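Local coordinates for fructose-2,6-bisphosphatase TIGAR B (Danio rerio, PDB 3E9D), which probably hydrolyses fructose 2,6-bisphosphate, and also fructose 1,6-bisphosphate, through a phosphohistidine intermediate, thereby restraining glycolysis, at residues A[92-97]-A[118-123]; A[50-55]-A[145-150]; A[221-226]-A[242-247]. All blocks are in the same frame, centred on the assembly; numbering follows the deposited sequence.

Contact 1 approaches the catalytic centre through the F92 side chain; contact 3 is further off and contact 2 away from the annotated sites. That F92 side chain is about 4 Å from that of E89, the inferred proton donor/acceptor, and about 5 Å from a bound phosphate. In contact 3 the N245 side chain is about 11 Å from that of H183, the inferred transition-state stabilizer. Contacts 2 and 3 reach the same mixed sheet, their centres about 18 Å and their nearest atoms about 5 Å apart. Contact 1 is on the other side of the chain's centre from both, about 36 Å from contact 2 and about 29 Å from contact 3, centre to centre.

Contact 1: residues A[92-97]-A[118-123]; sequences FGVAEG and TPPGGE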
ATOM      1  N   PHE A  92       0.792  -9.146 -15.504  1.00 18.96           N
ATOM      2  CA  PHE A  92       1.873  -9.136 -16.503  1.00 19.83           C
ATOM      3  C   PHE A  92       1.660 -10.124 -17.649  1.00 19.04           C
ATOM      4  O   PHE A  92       2.543 -10.281 -18.476  1.00 18.99           O
ATOM      5  CB  PHE A  92       3.250  -9.354 -15.831  1.00 20.34           C
ATOM      6  CG  PHE A  92       3.639  -8.224 -14.909  1.00 23.45           C
ATOM      7  CD1 PHE A  92       3.999  -6.987 -15.428  1.00 26.04           C
ATOM      8  CD2 PHE A  92       3.579  -8.381 -13.532  1.00 26.00           C
ATOM      9  CE1 PHE A  92       4.320  -5.929 -14.579  1.00 28.20           C
ATOM     10  CE2 PHE A  92       3.908  -7.316 -12.672  1.00 28.45           C
ATOM     11  CZ  PHE A  92       4.273  -6.107 -13.192  1.00 26.38           C
ATOM     12  N   GLY A  93       0.503 -10.792 -17.685  1.00 18.98           N
ATOM     13  CA  GLY A  93       0.119 -11.610 -18.848  1.00 18.88           C
ATOM     14  C   GLY A  93       1.189 -12.633 -19.173  1.00 18.63           C
ATOM     15  O   GLY A  93       1.694 -13.328 -18.272  1.00 18.40           O
ATOM     16  N   VAL A  94       1.575 -12.701 -20.439  1.00 19.44           N
ATOM     17  CA  VAL A  94       2.542 -13.729 -20.874  1.00 20.48           C
ATOM     18  C   VAL A  94       3.967 -13.523 -20.310  1.00 21.68           C
ATOM     19  O   VAL A  94       4.781 -14.438 -20.356  1.00 22.81           O
ATOM     20  CB  VAL A  94       2.608 -13.866 -22.417  1.00 20.65           C
ATOM     21  CG1 VAL A  94       1.269 -14.368 -22.972  1.00 19.27           C
ATOM     22  CG2 VAL A  94       3.049 -12.533 -23.082  1.00 19.93           C
ATOM     23  N   ALA A  95       4.249 -12.339 -19.767  1.00 22.27           N
ATOM     24  CA  ALA A  95       5.563 -12.037 -19.181  1.00 23.24           C
ATOM     25  C   ALA A  95       5.728 -12.608 -17.772  1.00 23.95           C
ATOM     26  O   ALA A  95       6.841 -12.693 -17.250  1.00 24.08           O
ATOM     27  CB  ALA A  95       5.806 -10.540 -19.186  1.00 22.75           C
ATOM     28  N   GLU A  96       4.619 -13.005 -17.156  1.00 24.64           N
ATOM     29  CA  GLU A  96       4.644 -13.449 -15.767  1.00 25.68           C
ATOM     30  C   GLU A  96       5.446 -14.737 -15.613  1.00 26.34           C
ATOM     31  O   GLU A  96       5.297 -15.669 -16.408  1.00 26.48           O
ATOM     32  CB  GLU A  96       3.231 -13.639 -15.224  1.00 25.37           C
ATOM     33  CG  GLU A  96       3.204 -13.933 -13.728  1.00 26.87           C
ATOM     34  CD  GLU A  96       1.800 -14.032 -13.144  1.00 28.15           C
ATOM     35  OE1 GLU A  96       0.810 -14.082 -13.910  1.00 28.54           O
ATOM     36  OE2 GLU A  96       1.697 -14.066 -11.905  1.00 27.68           O
ATOM     37  N   GLY A  97       6.295 -14.787 -14.594  1.00 26.98           N
ATOM     38  CA  GLY A  97       7.147 -15.959 -14.380  1.00 28.93           C
ATOM     39  C   GLY A  97       8.420 -15.967 -15.204  1.00 30.08           C
ATOM     40  O   GLY A  97       9.242 -16.864 -15.060  1.00 31.05           O
ATOM     41  N   THR A 118       3.025  -2.569 -22.241  1.00 28.26           N
ATOM     42  CA  THR A 118       2.231  -3.566 -21.531  1.00 25.50           C
ATOM     43  C   THR A 118       2.284  -4.861 -22.342  1.00 24.30           C
ATOM     44  O   THR A 118       1.938  -4.866 -23.520  1.00 23.82           O
ATOM     45  CB  THR A 118       0.773  -3.094 -21.336  1.00 25.23           C
ATOM     46  OG1 THR A 118       0.771  -1.956 -20.476  1.00 24.08           O
ATOM     47  CG2 THR A 118      -0.115  -4.211 -20.709  1.00 24.99           C
ATOM     48  N   PRO A 119       2.737  -5.957 -21.716  1.00 22.92           N
ATOM     49  CA  PRO A 119       2.828  -7.207 -22.470  1.00 22.19           C
ATOM     50  C   PRO A 119       1.431  -7.778 -22.799  1.00 20.82           C
ATOM     51  O   PRO A 119       0.454  -7.423 -22.139  1.00 20.43           O
ATOM     52  CB  PRO A 119       3.632  -8.127 -21.535  1.00 21.62           C
ATOM     53  CG  PRO A 119       3.395  -7.582 -20.167  1.00 23.21           C
ATOM     54  CD  PRO A 119       3.205  -6.097 -20.324  1.00 22.66           C
ATOM     55  N   PRO A 120       1.334  -8.633 -23.824  1.00 20.00           N
ATOM     56  CA  PRO A 120       0.012  -9.245 -24.097  1.00 19.55           C
ATOM     57  C   PRO A 120      -0.528  -9.985 -22.857  1.00 18.85           C
ATOM     58  O   PRO A 120       0.229 -10.654 -22.154  1.00 17.72           O
ATOM     59  CB  PRO A 120       0.305 -10.213 -25.252  1.00 19.62           C
ATOM     60  CG  PRO A 120       1.513  -9.562 -25.962  1.00 20.30           C
ATOM     61  CD  PRO A 120       2.359  -9.054 -24.803  1.00 19.99           C
ATOM     62  N   GLY A 121      -1.826  -9.830 -22.604  1.00 18.79           N
ATOM     63  CA  GLY A 121      -2.473 -10.316 -21.395  1.00 19.04           C
ATOM     64  C   GLY A 121      -2.238  -9.488 -20.143  1.00 19.50           C
ATOM     65  O   GLY A 121      -2.778  -9.813 -19.098  1.00 20.14           O
ATOM     66  N   GLY A 122      -1.427  -8.437 -20.223  1.00 19.50           N
ATOM     67  CA  GLY A 122      -1.043  -7.692 -19.028  1.00 19.64           C
ATOM     68  C   GLY A 122      -1.980  -6.516 -18.808  1.00 19.93           C
ATOM     69  O   GLY A 122      -2.845  -6.252 -19.632  1.00 19.22           O
ATOM     70  N   GLU A 123      -1.807  -5.827 -17.685  1.00 20.07           N
ATOM     71  CA  GLU A 123      -2.584  -4.640 -17.353  1.00 21.06           C
ATOM     72  C   GLU A 123      -1.778  -3.391 -17.664  1.00 20.35           C
ATOM     73  O   GLU A 123      -0.585  -3.337 -17.378  1.00 21.12           O
ATOM     74  CB  GLU A 123      -2.875  -4.599 -15.862  1.00 21.44           C
ATOM     75  CG  GLU A 123      -4.162  -5.230 -15.412  1.00 25.56           C
ATOM     76  CD  GLU A 123      -4.368  -5.033 -13.901  1.00 27.68           C
ATOM     77  OE1 GLU A 123      -3.498  -5.465 -13.105  1.00 24.48           O
ATOM     78  OE2 GLU A 123      -5.405  -4.438 -13.531  1.00 30.55           O
TER
HETATM   79  O   HOH W   1      -1.954 -10.930 -15.981  1.00 21.53           O
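V94 meets P120 with both its backbone and its side chain. V94 N donates to P120 O at 3.0 Å, an almost straight bond (169° at the hydrogen) in which the donor lies nearly along the C=O axis. V94 CB is 4.0 Å and V94 CG1 3.9 Å from P120 O. CG2, placed between the backbone N and the carbonyl carbon (chi1 -65° sets CG1 beside the N), approaches P120 O to 3.5 Å. Its other neighbour is the proline ring, with V94 CG2 3.9 Å from P120 CD.

The other proline pairs with the next alanine: A95 CB packs on P119 CG at 3.9 Å. P119 CG also sits 3.3 Å from F92 O, the oxygen that accepts from A95 N. M106 and L103 of helix 100-110 touch these two pairs, M106 on V94 and P120, L103 on A95 and P119.

Beside these pairs, G93 CA comes within 3.9 Å of G121 CA, a closeness that the two bare glycines permit. A water accepts from G93 N while donating weakly to G121 O. The contact joins the loops before and after helix 100-110, with F92 near E89. P120 O, projecting from the type II turn P119-G122, takes one N-H bond, from V94, and a CA-H...O contact from G93: the loops meet through backbone polarity and close apolar fit, with no charged pair between them.

Contact 2: residues A[50-55]-A[145-150]; sequences HFTNVF and EEHGSA
N53 reaches two successive residues, E146 and H147, with the two ends of its amide. H147 NE2 donates to N53 OD1 at 2.8 Å, so this ring nitrogen carries a proton. It arrives in the carbonyl plane, on a lone pair, with the imidazole turned 79° from the amide. N53 ND2 donates one N-H to E146 OE1 at 3.0 Å; the N-H...O angle is 140° and the donor stands above the carboxylate plane. Beside these tip-to-tip pairs, T52 CB touches H147 CE1 at 3.7 Å.

Several neighbours position this first shell. T52 OG1 is a second donor to N53 OD1, at 2.7 Å, and itself accepts from the backbone N of H177, so the buried amide oxygen is gripped twice and its rotation is well defined. E146 is extended, CG anti to the backbone N (chi1 171°), and that CG lies over the centre of the H147 ring, 3.6 Å above its plane. A water donates both to T52 O and to E146 OE2, adding an indirect link between the segments. M143 of helix 125-146 also touches N53.

Further out, N53 and F55 hydrogen-bond through their backbones to strand 177-182, and V54 to I82 on the other flank. The contact is thus a polar link between residues at the end of helix 125-146 and at the start of strand 53-56, within the alpha/beta histidine phosphatase fold.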
ATOM      1  N   HIS A  50      -2.682   0.039  16.978  1.00 21.07           N
ATOM      2  CA  HIS A  50      -3.994  -0.574  16.802  1.00 20.93           C
ATOM      3  C   HIS A  50      -4.497  -0.322  15.383  1.00 20.50           C
ATOM      4  O   HIS A  50      -4.826   0.810  15.004  1.00 20.83           O
ATOM      5  CB  HIS A  50      -4.986  -0.049  17.844  1.00 21.68           C
ATOM      6  CG  HIS A  50      -6.351  -0.662  17.756  1.00 23.20           C
ATOM      7  ND1 HIS A  50      -7.490   0.010  18.149  1.00 25.31           N
ATOM      8  CD2 HIS A  50      -6.763  -1.876  17.316  1.00 25.93           C
ATOM      9  CE1 HIS A  50      -8.545  -0.764  17.958  1.00 26.42           C
ATOM     10  NE2 HIS A  50      -8.132  -1.914  17.454  1.00 26.98           N
ATOM     11  N   PHE A  51      -4.523  -1.378  14.584  1.00 19.82           N
ATOM     12  CA  PHE A  51      -5.168  -1.316  13.285  1.00 19.41           C
ATOM     13  C   PHE A  51      -6.637  -1.660  13.457  1.00 19.47           C
ATOM     14  O   PHE A  51      -6.970  -2.784  13.785  1.00 19.17           O
ATOM     15  CB  PHE A  51      -4.471  -2.251  12.296  1.00 19.50           C
ATOM     16  CG  PHE A  51      -3.016  -1.926  12.089  1.00 18.73           C
ATOM     17  CD1 PHE A  51      -2.639  -0.736  11.456  1.00 18.65           C
ATOM     18  CD2 PHE A  51      -2.019  -2.798  12.537  1.00 19.82           C
ATOM     19  CE1 PHE A  51      -1.291  -0.424  11.252  1.00 18.83           C
ATOM     20  CE2 PHE A  51      -0.653  -2.502  12.343  1.00 18.33           C
ATOM     21  CZ  PHE A  51      -0.288  -1.314  11.698  1.00 18.98           C
ATOM     22  N   THR A  52      -7.505  -0.660  13.277  1.00 19.58           N
ATOM     23  CA  THR A  52      -8.960  -0.843  13.363  1.00 19.07           C
ATOM     24  C   THR A  52      -9.488  -1.569  12.146  1.00 18.96           C
ATOM     25  O   THR A  52     -10.566  -2.157  12.174  1.00 19.05           O
ATOM     26  CB  THR A  52      -9.683   0.525  13.468  1.00 20.00           C
ATOM     27  OG1 THR A  52      -9.250   1.374  12.391  1.00 19.24           O
ATOM     28  CG2 THR A  52      -9.359   1.219  14.808  1.00 19.55           C
ATOM     29  N   ASN A  53      -8.739  -1.536  11.057  1.00 18.78           N
ATOM     30  CA  ASN A  53      -9.200  -2.137   9.818  1.00 18.56           C
ATOM     31  C   ASN A  53      -8.016  -2.698   9.073  1.00 18.77           C
ATOM     32  O   ASN A  53      -6.948  -2.089   9.083  1.00 18.25           O
ATOM     33  CB  ASN A  53      -9.860  -1.071   8.938  1.00 19.28           C
ATOM     34  CG  ASN A  53     -11.044  -0.405   9.615  1.00 19.51           C
ATOM     35  OD1 ASN A  53     -10.885   0.570  10.359  1.00 21.03           O
ATOM     36  ND2 ASN A  53     -12.231  -0.946   9.383  1.00 21.29           N
ATOM     37  N   VAL A  54      -8.197  -3.850   8.429  1.00 18.45           N
ATOM     38  CA  VAL A  54      -7.106  -4.472   7.681  1.00 18.64           C
ATOM     39  C   VAL A  54      -7.605  -4.978   6.307  1.00 19.05           C
ATOM     40  O   VAL A  54      -8.601  -5.711   6.224  1.00 18.75           O
ATOM     41  CB  VAL A  54      -6.463  -5.645   8.448  1.00 18.48           C
ATOM     42  CG1 VAL A  54      -5.358  -6.299   7.593  1.00 19.05           C
ATOM     43  CG2 VAL A  54      -5.900  -5.206   9.797  1.00 18.12           C
ATOM     44  N   PHE A  55      -6.880  -4.609   5.255  1.00 18.88           N
ATOM     45  CA  PHE A  55      -7.232  -4.946   3.876  1.00 19.42           C
ATOM     46  C   PHE A  55      -6.022  -5.583   3.213  1.00 19.56           C
ATOM     47  O   PHE A  55      -4.894  -5.072   3.320  1.00 19.68           O
ATOM     48  CB  PHE A  55      -7.673  -3.694   3.109  1.00 19.33           C
ATOM     49  CG  PHE A  55      -8.755  -2.924   3.815  1.00 21.08           C
ATOM     50  CD1 PHE A  55     -10.068  -3.351   3.746  1.00 23.43           C
ATOM     51  CD2 PHE A  55      -8.443  -1.822   4.610  1.00 20.97           C
ATOM     52  CE1 PHE A  55     -11.078  -2.678   4.441  1.00 25.58           C
ATOM     53  CE2 PHE A  55      -9.451  -1.132   5.311  1.00 23.57           C
ATOM     54  CZ  PHE A  55     -10.767  -1.564   5.222  1.00 22.24           C
ATOM     55  N   GLU A 145     -18.635   4.463   7.317  1.00 24.67           N
ATOM     56  CA  GLU A 145     -19.741   3.688   7.899  1.00 26.60           C
ATOM     57  C   GLU A 145     -19.396   3.118   9.268  1.00 26.58           C
ATOM     58  O   GLU A 145     -20.249   3.032  10.137  1.00 26.17           O
ATOM     59  CB  GLU A 145     -20.074   2.486   7.030  1.00 26.91           C
ATOM     60  CG  GLU A 145     -20.881   2.768   5.811  1.00 31.97           C
ATOM     61  CD  GLU A 145     -20.800   1.621   4.819  1.00 36.59           C
ATOM     62  OE1 GLU A 145     -20.078   0.632   5.099  1.00 39.92           O
ATOM     63  OE2 GLU A 145     -21.432   1.715   3.746  1.00 40.07           O
ATOM     64  N   GLU A 146     -18.155   2.682   9.437  1.00 26.64           N
ATOM     65  CA  GLU A 146     -17.759   2.071  10.687  1.00 27.92           C
ATOM     66  C   GLU A 146     -17.315   3.037  11.787  1.00 27.44           C
ATOM     67  O   GLU A 146     -17.377   2.702  12.969  1.00 28.30           O
ATOM     68  CB  GLU A 146     -16.650   1.061  10.441  1.00 28.27           C
ATOM     69  CG  GLU A 146     -16.049   0.560  11.730  1.00 32.28           C
ATOM     70  CD  GLU A 146     -15.166  -0.659  11.544  1.00 37.06           C
ATOM     71  OE1 GLU A 146     -15.029  -1.149  10.382  1.00 37.42           O
ATOM     72  OE2 GLU A 146     -14.622  -1.119  12.577  1.00 38.21           O
ATOM     73  N   HIS A 147     -16.835   4.218  11.426  1.00 26.70           N
ATOM     74  CA  HIS A 147     -16.214   5.065  12.449  1.00 26.38           C
ATOM     75  C   HIS A 147     -16.964   6.367  12.766  1.00 26.73           C
ATOM     76  O   HIS A 147     -16.367   7.414  12.949  1.00 26.10           O
ATOM     77  CB  HIS A 147     -14.738   5.294  12.121  1.00 25.28           C
ATOM     78  CG  HIS A 147     -13.947   4.030  12.053  1.00 25.19           C
ATOM     79  ND1 HIS A 147     -13.569   3.331  13.178  1.00 25.31           N
ATOM     80  CD2 HIS A 147     -13.490   3.318  10.994  1.00 23.63           C
ATOM     81  CE1 HIS A 147     -12.901   2.252  12.818  1.00 24.87           C
ATOM     82  NE2 HIS A 147     -12.835   2.222  11.500  1.00 24.03           N
ATOM     83  N   GLY A 148     -18.289   6.276  12.855  1.00 28.43           N
ATOM     84  CA  GLY A 148     -19.128   7.416  13.263  1.00 29.46           C
ATOM     85  C   GLY A 148     -18.701   8.025  14.588  1.00 30.20           C
ATOM     86  O   GLY A 148     -18.784   9.236  14.775  1.00 30.51           O
ATOM     87  N   SER A 149     -18.223   7.183  15.503  1.00 30.98           N
ATOM     88  CA  SER A 149     -17.718   7.636  16.806  1.00 31.98           C
ATOM     89  C   SER A 149     -16.508   8.546  16.709  1.00 31.63           C
ATOM     90  O   SER A 149     -16.188   9.236  17.668  1.00 32.22           O
ATOM     91  CB  SER A 149     -17.328   6.440  17.674  1.00 32.16           C
ATOM     92  OG  SER A 149     -18.447   5.597  17.854  1.00 35.61           O
ATOM     93  N   ALA A 150     -15.829   8.526  15.569  1.00 30.74           N
ATOM     94  CA  ALA A 150     -14.624   9.331  15.366  1.00 30.85           C
ATOM     95  C   ALA A 150     -14.852  10.627  14.571  1.00 30.76           C
ATOM     96  O   ALA A 150     -13.927  11.412  14.397  1.00 30.01           O
ATOM     97  CB  ALA A 150     -13.544   8.484  14.693  1.00 30.08           C
TER
HETATM   98  O   HOH W   2     -12.463  -1.646  14.120  1.00 45.32           O

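Contact 3: residues A[221-226]-A[242-247]; sequences SRFIFT and VFINRK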
ATOM      1  N   SER A 221       4.826   2.334   4.057  1.00 15.61           N
ATOM      2  CA  SER A 221       4.472   3.733   3.799  1.00 16.25           C
ATOM      3  C   SER A 221       3.270   4.151   4.632  1.00 16.42           C
ATOM      4  O   SER A 221       2.485   3.300   5.067  1.00 16.25           O
ATOM      5  CB  SER A 221       4.146   3.967   2.301  1.00 15.87           C
ATOM      6  OG  SER A 221       5.181   3.436   1.477  1.00 17.73           O
ATOM      7  N   ARG A 222       3.095   5.458   4.822  1.00 16.63           N
ATOM      8  CA  ARG A 222       1.989   5.956   5.639  1.00 17.43           C
ATOM      9  C   ARG A 222       1.446   7.270   5.096  1.00 17.24           C
ATOM     10  O   ARG A 222       2.227   8.193   4.835  1.00 16.22           O
ATOM     11  CB  ARG A 222       2.414   6.152   7.108  1.00 18.20           C
ATOM     12  CG  ARG A 222       1.203   6.489   8.058  1.00 21.00           C
ATOM     13  CD  ARG A 222       1.587   6.842   9.515  1.00 26.01           C
ATOM     14  NE  ARG A 222       2.169   5.756  10.351  1.00 32.78           N
ATOM     15  CZ  ARG A 222       1.959   4.485  10.120  1.00 31.95           C
ATOM     16  NH1 ARG A 222       1.187   4.203   9.103  1.00 34.94           N
ATOM     17  NH2 ARG A 222       2.490   3.511  10.866  1.00 28.49           N
ATOM     18  N   PHE A 223       0.119   7.329   4.935  1.00 16.55           N
ATOM     19  CA  PHE A 223      -0.596   8.546   4.582  1.00 17.63           C
ATOM     20  C   PHE A 223      -1.699   8.755   5.617  1.00 18.16           C
ATOM     21  O   PHE A 223      -2.237   7.787   6.158  1.00 18.22           O
ATOM     22  CB  PHE A 223      -1.250   8.449   3.181  1.00 17.18           C
ATOM     23  CG  PHE A 223      -0.259   8.423   2.043  1.00 17.71           C
ATOM     24  CD1 PHE A 223       0.014   9.584   1.323  1.00 17.36           C
ATOM     25  CD2 PHE A 223       0.397   7.239   1.689  1.00 17.84           C
ATOM     26  CE1 PHE A 223       0.948   9.580   0.269  1.00 18.22           C
ATOM     27  CE2 PHE A 223       1.323   7.216   0.629  1.00 19.23           C
ATOM     28  CZ  PHE A 223       1.596   8.404  -0.080  1.00 16.83           C
ATOM     29  N   ILE A 224      -2.006  10.023   5.892  1.00 17.57           N
ATOM     30  CA  ILE A 224      -3.157  10.389   6.689  1.00 17.54           C
ATOM     31  C   ILE A 224      -4.195  11.032   5.764  1.00 17.82           C
ATOM     32  O   ILE A 224      -3.876  11.989   5.017  1.00 16.84           O
ATOM     33  CB  ILE A 224      -2.781  11.412   7.803  1.00 18.13           C
ATOM     34  CG1 ILE A 224      -1.485  11.010   8.545  1.00 18.27           C
ATOM     35  CG2 ILE A 224      -3.970  11.607   8.772  1.00 18.65           C
ATOM     36  CD1 ILE A 224      -1.516   9.602   9.171  1.00 18.49           C
ATOM     37  N   PHE A 225      -5.424  10.515   5.816  1.00 17.47           N
ATOM     38  CA  PHE A 225      -6.528  11.014   4.985  1.00 18.43           C
ATOM     39  C   PHE A 225      -7.534  11.770   5.840  1.00 19.30           C
ATOM     40  O   PHE A 225      -7.866  11.353   6.954  1.00 19.03           O
ATOM     41  CB  PHE A 225      -7.281   9.845   4.347  1.00 18.28           C
ATOM     42  CG  PHE A 225      -6.503   9.112   3.294  1.00 19.42           C
ATOM     43  CD1 PHE A 225      -6.738   9.375   1.943  1.00 19.21           C
ATOM     44  CD2 PHE A 225      -5.547   8.158   3.641  1.00 18.51           C
ATOM     45  CE1 PHE A 225      -6.044   8.683   0.944  1.00 21.35           C
ATOM     46  CE2 PHE A 225      -4.817   7.481   2.649  1.00 19.62           C
ATOM     47  CZ  PHE A 225      -5.075   7.734   1.300  1.00 19.64           C
ATOM     48  N   THR A 226      -8.026  12.880   5.316  1.00 19.66           N
ATOM     49  CA  THR A 226      -9.204  13.512   5.890  1.00 20.59           C
ATOM     50  C   THR A 226     -10.287  13.489   4.825  1.00 20.79           C
ATOM     51  O   THR A 226     -10.069  13.953   3.698  1.00 20.38           O
ATOM     52  CB  THR A 226      -8.918  14.946   6.352  1.00 20.83           C
ATOM     53  OG1 THR A 226      -7.976  14.898   7.433  1.00 22.96           O
ATOM     54  CG2 THR A 226     -10.197  15.620   6.832  1.00 21.44           C
ATOM     55  N   VAL A 242       3.374  10.760   5.095  1.00 18.82           N
ATOM     56  CA  VAL A 242       4.205  10.762   6.323  1.00 18.32           C
ATOM     57  C   VAL A 242       5.582  10.158   6.036  1.00 18.55           C
ATOM     58  O   VAL A 242       6.600  10.808   6.256  1.00 19.04           O
ATOM     59  CB  VAL A 242       3.496  10.051   7.511  1.00 18.15           C
ATOM     60  CG1 VAL A 242       4.319  10.120   8.802  1.00 17.59           C
ATOM     61  CG2 VAL A 242       2.073  10.639   7.738  1.00 16.57           C
ATOM     62  N   PHE A 243       5.611   8.925   5.535  1.00 18.26           N
ATOM     63  CA  PHE A 243       6.857   8.291   5.101  1.00 18.06           C
ATOM     64  C   PHE A 243       6.548   7.297   3.985  1.00 18.68           C
ATOM     65  O   PHE A 243       5.396   6.831   3.852  1.00 17.97           O
ATOM     66  CB  PHE A 243       7.648   7.658   6.272  1.00 18.19           C
ATOM     67  CG  PHE A 243       6.845   6.669   7.130  1.00 18.43           C
ATOM     68  CD1 PHE A 243       6.687   5.342   6.725  1.00 16.95           C
ATOM     69  CD2 PHE A 243       6.289   7.071   8.350  1.00 18.10           C
ATOM     70  CE1 PHE A 243       5.986   4.409   7.518  1.00 16.14           C
ATOM     71  CE2 PHE A 243       5.573   6.157   9.168  1.00 18.10           C
ATOM     72  CZ  PHE A 243       5.421   4.825   8.751  1.00 18.84           C
ATOM     73  N   ILE A 244       7.558   7.015   3.160  1.00 18.07           N
ATOM     74  CA  ILE A 244       7.389   6.163   1.980  1.00 18.50           C
ATOM     75  C   ILE A 244       8.507   5.129   1.935  1.00 18.82           C
ATOM     76  O   ILE A 244       9.690   5.474   2.086  1.00 18.61           O
ATOM     77  CB  ILE A 244       7.428   6.974   0.641  1.00 18.97           C
ATOM     78  CG1 ILE A 244       6.429   8.142   0.625  1.00 19.54           C
ATOM     79  CG2 ILE A 244       7.229   6.052  -0.598  1.00 18.52           C
ATOM     80  CD1 ILE A 244       4.995   7.731   0.501  1.00 20.86           C
ATOM     81  N   ASN A 245       8.122   3.872   1.725  1.00 19.09           N
ATOM     82  CA  ASN A 245       9.056   2.740   1.555  1.00 19.42           C
ATOM     83  C   ASN A 245      10.085   2.593   2.678  1.00 19.50           C
ATOM     84  O   ASN A 245      11.256   2.277   2.434  1.00 19.50           O
ATOM     85  CB  ASN A 245       9.751   2.823   0.196  1.00 19.31           C
ATOM     86  CG  ASN A 245       8.778   2.723  -0.963  1.00 19.93           C
ATOM     87  OD1 ASN A 245       7.622   2.323  -0.789  1.00 21.61           O
ATOM     88  ND2 ASN A 245       9.246   3.068  -2.160  1.00 21.31           N
ATOM     89  N   ARG A 246       9.640   2.838   3.909  1.00 19.56           N
ATOM     90  CA  ARG A 246      10.498   2.712   5.078  1.00 19.85           C
ATOM     91  C   ARG A 246      10.843   1.228   5.343  1.00 20.02           C
ATOM     92  O   ARG A 246       9.979   0.363   5.286  1.00 18.85           O
ATOM     93  CB  ARG A 246       9.816   3.342   6.296  1.00 19.62           C
ATOM     94  CG  ARG A 246      10.615   3.204   7.582  1.00 20.40           C
ATOM     95  CD  ARG A 246       9.922   3.863   8.757  1.00 20.39           C
ATOM     96  NE  ARG A 246       9.903   5.326   8.669  1.00 19.38           N
ATOM     97  CZ  ARG A 246       9.413   6.118   9.622  1.00 19.68           C
ATOM     98  NH1 ARG A 246       8.909   5.583  10.745  1.00 16.80           N
ATOM     99  NH2 ARG A 246       9.451   7.447   9.474  1.00 18.33           N
ATOM    100  N   LYS A 247      12.103   0.960   5.660  1.00 20.41           N
ATOM    101  CA  LYS A 247      12.554  -0.410   5.874  1.00 21.76           C
ATOM    102  C   LYS A 247      13.550  -0.474   7.039  1.00 21.98           C
ATOM    103  O   LYS A 247      14.470  -1.293   7.037  1.00 22.24           O
ATOM    104  CB  LYS A 247      13.132  -0.980   4.573  1.00 22.08           C
ATOM    105  CG  LYS A 247      14.228  -0.101   3.949  1.00 25.46           C
ATOM    106  CD  LYS A 247      15.033  -0.824   2.861  1.00 31.48           C
ATOM    107  CE  LYS A 247      15.512  -2.204   3.328  1.00 36.30           C
ATOM    108  NZ  LYS A 247      16.605  -2.788   2.465  1.00 40.23           N
TER
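V242 and F243 both face R222 in a classic beta bulge, which interrupts the antiparallel pairing of this hairpin. R222 N donates to F243 O and V242 N to R222 O, each at 2.8 Å, so one residue of strand 220-230 is bonded to two on its partner.

The bulge sets F243 against the arginine. With F243 CG between the backbone N and the carbonyl carbon (chi1 54°), the phenyl ring receives R222 CB over one face, a CH-pi contact 3.8 Å from the ring centroid. R222 then bends at chi3 (-67°), placing NE 3.6 Å from F243 CE2. The guanidinium turns a face to F243 CZ, its plane 66° from the ring, and NH2 bonds to A167 O. R246 CZ lies over the opposite face of F243, toward the rim, while R246 NH2 forms a salt bridge with D169; the phenyl is thus sandwiched between two arginines.

At the end of the pairing, where the chain turns a corner, N245 N donates to S221 OG at 3.0 Å in an almost linear bond. N245 and R246 form a G1 bulge, and N245 ND2 is held by S213 O. On the other face F223 CZ touches I244 CD1 at 3.5 Å; on that of R222, I224 CG1 packs on V242 CG2 at 3.7 Å.

Strand 220-230 is flanked by 233-246, outermost in the sheet, and by antiparallel strand 2-10, while L194 and V195 of helix 184-197 touch F223.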